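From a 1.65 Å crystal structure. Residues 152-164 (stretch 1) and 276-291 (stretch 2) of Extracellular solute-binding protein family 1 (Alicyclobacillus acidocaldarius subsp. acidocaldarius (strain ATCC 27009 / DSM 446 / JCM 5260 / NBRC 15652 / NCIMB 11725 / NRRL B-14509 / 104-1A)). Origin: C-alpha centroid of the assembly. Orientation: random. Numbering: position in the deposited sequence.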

# COMPACT_ATOMS: atom_id res chain seq x y z
N GLY A 152 -18.26 23.03 4.67
CA GLY A 152 -19.35 22.08 4.46
C GLY A 152 -18.92 20.77 3.83
O GLY A 152 -19.72 20.11 3.15
N TYR A 153 -17.66 20.38 4.06
CA TYR A 153 -17.13 19.12 3.59
C TYR A 153 -17.04 18.11 4.73
O TYR A 153 -16.41 18.38 5.75
CB TYR A 153 -15.74 19.30 2.96
CG TYR A 153 -15.21 17.97 2.48
CD1 TYR A 153 -15.73 17.38 1.35
CD2 TYR A 153 -14.22 17.29 3.18
CE1 TYR A 153 -15.28 16.15 0.91
CE2 TYR A 153 -13.76 16.06 2.75
CZ TYR A 153 -14.30 15.50 1.61
OH TYR A 153 -13.87 14.28 1.17
N HIS A 154 -17.65 16.94 4.54
CA HIS A 154 -17.78 15.95 5.60
C HIS A 154 -17.30 14.55 5.20
O HIS A 154 -17.73 13.55 5.78
CB HIS A 154 -19.24 15.90 6.07
CG HIS A 154 -19.77 17.24 6.48
ND1 HIS A 154 -20.93 17.77 5.97
CD2 HIS A 154 -19.26 18.17 7.33
CE1 HIS A 154 -21.14 18.96 6.51
NE2 HIS A 154 -20.14 19.23 7.33
N GLY A 155 -16.43 14.49 4.19
CA GLY A 155 -15.71 13.27 3.87
C GLY A 155 -16.17 12.47 2.67
O GLY A 155 -15.61 11.41 2.39
N GLN A 156 -17.16 12.98 1.95
CA GLN A 156 -17.65 12.28 0.76
C GLN A 156 -16.58 12.30 -0.31
O GLN A 156 -15.75 13.22 -0.38
CB GLN A 156 -18.95 12.92 0.24
CG GLN A 156 -18.80 14.23 -0.52
CD GLN A 156 -18.84 15.49 0.34
OE1 GLN A 156 -18.78 15.47 1.60
NE2 GLN A 156 -18.92 16.62 -0.35
N ARG A 157 -16.59 11.29 -1.17
CA ARG A 157 -15.62 11.27 -2.24
C ARG A 157 -16.01 12.32 -3.28
O ARG A 157 -17.19 12.43 -3.65
CB ARG A 157 -15.53 9.91 -2.88
CG ARG A 157 -14.20 9.70 -3.56
CD ARG A 157 -14.13 8.34 -4.24
NE ARG A 157 -12.76 8.08 -4.67
CZ ARG A 157 -12.39 7.08 -5.45
NH1 ARG A 157 -13.30 6.20 -5.87
NH2 ARG A 157 -11.12 6.94 -5.78
N VAL A 158 -15.03 13.07 -3.77
CA VAL A 158 -15.29 14.13 -4.72
C VAL A 158 -14.34 14.04 -5.90
O VAL A 158 -13.36 13.31 -5.86
CB VAL A 158 -15.16 15.53 -4.07
CG1 VAL A 158 -16.26 15.76 -3.05
CG2 VAL A 158 -13.80 15.70 -3.44
N SER A 159 -14.64 14.80 -6.95
CA SER A 159 -13.74 14.92 -8.09
C SER A 159 -12.58 15.85 -7.75
O SER A 159 -12.65 16.65 -6.81
CB SER A 159 -14.46 15.49 -9.29
OG SER A 159 -14.78 16.84 -9.04
N TRP A 160 -11.52 15.79 -8.55
CA TRP A 160 -10.38 16.69 -8.36
C TRP A 160 -10.81 18.17 -8.41
O TRP A 160 -10.36 18.98 -7.60
CB TRP A 160 -9.31 16.44 -9.43
CG TRP A 160 -8.52 15.19 -9.25
CD1 TRP A 160 -8.51 14.13 -10.09
CD2 TRP A 160 -7.58 14.90 -8.22
NE1 TRP A 160 -7.66 13.17 -9.63
CE2 TRP A 160 -7.05 13.63 -8.49
CE3 TRP A 160 -7.13 15.59 -7.09
CZ2 TRP A 160 -6.10 13.03 -7.67
CZ3 TRP A 160 -6.18 15.00 -6.28
CH2 TRP A 160 -5.67 13.73 -6.58
N GLN A 161 -11.67 18.53 -9.35
CA GLN A 161 -12.12 19.93 -9.45
C GLN A 161 -13.02 20.32 -8.27
O GLN A 161 -12.92 21.43 -7.75
CB GLN A 161 -12.78 20.20 -10.79
CG GLN A 161 -11.78 20.23 -11.96
CD GLN A 161 -10.88 21.46 -11.89
OE1 GLN A 161 -11.36 22.56 -11.63
NE2 GLN A 161 -9.57 21.27 -12.08
N GLN A 162 -13.88 19.41 -7.83
CA GLN A 162 -14.68 19.69 -6.65
C GLN A 162 -13.79 19.85 -5.41
O GLN A 162 -14.01 20.73 -4.59
CB GLN A 162 -15.70 18.58 -6.41
CG GLN A 162 -16.81 18.52 -7.45
CD GLN A 162 -17.64 17.24 -7.40
OE1 GLN A 162 -17.22 16.21 -6.85
NE2 GLN A 162 -18.81 17.29 -8.00
N TRP A 163 -12.78 19.00 -5.30
CA TRP A 163 -11.81 19.07 -4.23
C TRP A 163 -11.06 20.41 -4.23
O TRP A 163 -10.93 21.03 -3.18
CB TRP A 163 -10.85 17.88 -4.34
CG TRP A 163 -9.89 17.76 -3.22
CD1 TRP A 163 -8.53 17.72 -3.33
CD2 TRP A 163 -10.18 17.64 -1.82
NE1 TRP A 163 -7.96 17.56 -2.08
CE2 TRP A 163 -8.95 17.50 -1.14
CE3 TRP A 163 -11.37 17.61 -1.08
CZ2 TRP A 163 -8.87 17.36 0.23
CZ3 TRP A 163 -11.28 17.46 0.30
CH2 TRP A 163 -10.04 17.35 0.94
N ALA A 164 -10.58 20.84 -5.38
CA ALA A 164 -9.88 22.14 -5.48
C ALA A 164 -10.76 23.29 -5.00
O ALA A 164 -10.29 24.18 -4.29
CB ALA A 164 -9.39 22.38 -6.89
N ALA A 276 -10.11 12.76 10.12
CA ALA A 276 -11.02 11.85 9.43
C ALA A 276 -10.41 11.49 8.08
O ALA A 276 -9.42 12.08 7.65
CB ALA A 276 -12.38 12.49 9.25
N LEU A 277 -11.02 10.50 7.45
CA LEU A 277 -10.53 9.89 6.24
C LEU A 277 -11.56 9.91 5.12
O LEU A 277 -12.74 9.64 5.34
CB LEU A 277 -10.12 8.45 6.52
CG LEU A 277 -9.15 8.23 7.68
CD1 LEU A 277 -8.92 6.75 7.93
CD2 LEU A 277 -7.84 8.90 7.36
N ALA A 278 -11.09 10.24 3.93
CA ALA A 278 -11.89 10.16 2.72
C ALA A 278 -11.13 9.37 1.68
O ALA A 278 -9.90 9.33 1.70
CB ALA A 278 -12.21 11.53 2.19
N LEU A 279 -11.85 8.75 0.75
CA LEU A 279 -11.18 8.19 -0.42
C LEU A 279 -10.63 9.34 -1.27
O LEU A 279 -11.21 10.43 -1.30
CB LEU A 279 -12.13 7.33 -1.24
CG LEU A 279 -12.63 6.08 -0.53
CD1 LEU A 279 -13.66 5.38 -1.40
CD2 LEU A 279 -11.49 5.14 -0.15
N PRO A 280 -9.53 9.11 -1.98
CA PRO A 280 -8.94 10.20 -2.76
C PRO A 280 -9.81 10.62 -3.96
O PRO A 280 -10.68 9.85 -4.41
CB PRO A 280 -7.58 9.66 -3.20
CG PRO A 280 -7.52 8.25 -2.80
CD PRO A 280 -8.75 7.86 -2.05
N PRO A 281 -9.60 11.84 -4.45
CA PRO A 281 -10.52 12.37 -5.44
C PRO A 281 -10.51 11.63 -6.76
O PRO A 281 -9.53 10.98 -7.11
CB PRO A 281 -10.04 13.81 -5.65
CG PRO A 281 -9.36 14.15 -4.39
CD PRO A 281 -8.67 12.89 -3.98
N THR A 282 -11.62 11.74 -7.47
CA THR A 282 -11.83 11.06 -8.72
C THR A 282 -11.65 11.97 -9.93
O THR A 282 -11.69 13.20 -9.82
CB THR A 282 -13.25 10.46 -8.76
OG1 THR A 282 -14.22 11.50 -8.63
CG2 THR A 282 -13.43 9.46 -7.65
N GLN A 283 -11.46 11.34 -11.09
CA GLN A 283 -11.38 12.04 -12.36
C GLN A 283 -12.64 11.77 -13.18
O GLN A 283 -12.83 10.67 -13.66
CB GLN A 283 -10.17 11.57 -13.15
CG GLN A 283 -10.06 12.18 -14.54
CD GLN A 283 -10.01 13.69 -14.50
OE1 GLN A 283 -9.14 14.27 -13.86
NE2 GLN A 283 -10.96 14.33 -15.17
N PRO A 284 -13.47 12.80 -13.39
CA PRO A 284 -14.63 12.62 -14.26
C PRO A 284 -14.21 12.22 -15.68
O PRO A 284 -13.25 12.78 -16.23
CB PRO A 284 -15.31 13.98 -14.21
CG PRO A 284 -14.92 14.53 -12.86
CD PRO A 284 -13.50 14.09 -12.68
N GLY A 285 -14.89 11.22 -16.23
CA GLY A 285 -14.53 10.65 -17.53
C GLY A 285 -13.32 9.74 -17.46
O GLY A 285 -12.85 9.26 -18.48
N GLY A 286 -12.80 9.51 -16.26
CA GLY A 286 -11.65 8.67 -16.04
C GLY A 286 -11.97 7.25 -15.58
O GLY A 286 -13.13 6.85 -15.47
N GLU A 287 -10.92 6.50 -15.34
CA GLU A 287 -10.98 5.16 -14.77
C GLU A 287 -10.73 5.29 -13.28
O GLU A 287 -10.34 6.36 -12.80
CB GLU A 287 -9.92 4.27 -15.44
CG GLU A 287 -10.12 4.18 -16.95
CD GLU A 287 -9.22 3.18 -17.67
OE1 GLU A 287 -8.55 2.38 -17.00
OE2 GLU A 287 -9.20 3.21 -18.93
N GLU A 288 -10.92 4.21 -12.54
CA GLU A 288 -10.60 4.21 -11.12
C GLU A 288 -9.09 4.16 -10.94
O GLU A 288 -8.43 3.24 -11.45
CB GLU A 288 -11.28 3.05 -10.39
CG GLU A 288 -10.98 2.97 -8.90
CD GLU A 288 -11.35 4.25 -8.15
OE1 GLU A 288 -12.56 4.55 -8.08
OE2 GLU A 288 -10.44 4.94 -7.61
N GLY A 289 -8.55 5.14 -10.22
CA GLY A 289 -7.14 5.16 -9.89
C GLY A 289 -6.75 4.30 -8.71
O GLY A 289 -5.61 3.83 -8.62
N LEU A 290 -7.67 4.11 -7.77
CA LEU A 290 -7.31 3.51 -6.49
C LEU A 290 -6.98 2.03 -6.66
O LEU A 290 -7.65 1.32 -7.40
CB LEU A 290 -8.44 3.68 -5.49
CG LEU A 290 -8.09 3.49 -4.01
CD1 LEU A 290 -7.08 4.54 -3.53
CD2 LEU A 290 -9.37 3.54 -3.19
N TYR A 291 -5.95 1.61 -5.95
CA TYR A 291 -5.59 0.20 -5.80
C TYR A 291 -5.27 -0.04 -4.34
O TYR A 291 -4.97 0.89 -3.58
CB TYR A 291 -4.38 -0.16 -6.65
CG TYR A 291 -3.16 0.68 -6.36
CD1 TYR A 291 -3.02 1.96 -6.90
CD2 TYR A 291 -2.17 0.23 -5.49
CE1 TYR A 291 -1.92 2.76 -6.61
CE2 TYR A 291 -1.06 1.02 -5.20
CZ TYR A 291 -0.96 2.29 -5.75
OH TYR A 291 0.13 3.07 -5.46
O HOH W 1 -14.69 9.25 0.86
O HOH W 2 -12.35 12.66 -2.50

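Two largely loop segments more than a hundred residues apart are joined by a single backbone bridge, flanked by an arginine–glutamate salt bridge and by a proline packed against two tryptophans, together burying 721 Å² of surface summed over both sides.

The bridge pairs Ser159 with Thr282. Thr282 N donates to Val158 O at 2.8 Å (N-H...O angle 158°), and Trp160 N returns a bond to Thr282 O at 2.9 Å (147°). CA-H...O contacts reinforce it: Pro281 CA lies 3.0 Å from Val158 O, and Ser159 CA 3.2 Å from Thr282 O. Trp160 N is free for this role because it sits in the first turn of a helix, where no preceding turn supplies a carbonyl. Ser159 caps that helix, its OG accepting from Gln162 N at 3.0 Å.

Pro281, lacking an amide hydrogen, contributes through its ring carbons. Its CB stands 3.9 Å from the centroid of the Trp160 six-membered ring, 20° off the normal, and its CG 4.1 Å from that of the Trp163 five-membered ring, 25° off; both are CH-pi contacts over a ring face.

Arg157 has the largest covered area, 153 Å². With chi1 to chi3 all t, its extended chain carries the guanidinium to Glu288, where NH1 meets OE1 at 2.9 Å and NH2 meets OE2 at 2.8 Å. Arg157 NE also donates to Pro280 O at 2.7 Å (159°). These acceptors lie near the guanidinium plane, while Leu279 CD1 and Thr282 CG2 cover opposite faces.

Nearer the strand, water takes over from direct backbone pairing: the oxygen of water 1 lies 2.8 Å from Gly155 O and 2.9 Å from Leu279 N, and that of water 2 lies 3.0 Å from Val158 N and 2.8 Å from Leu279 O. The small Ala278 fits here, its CB 3.4 Å from both Gly155 O and Tyr153 OH.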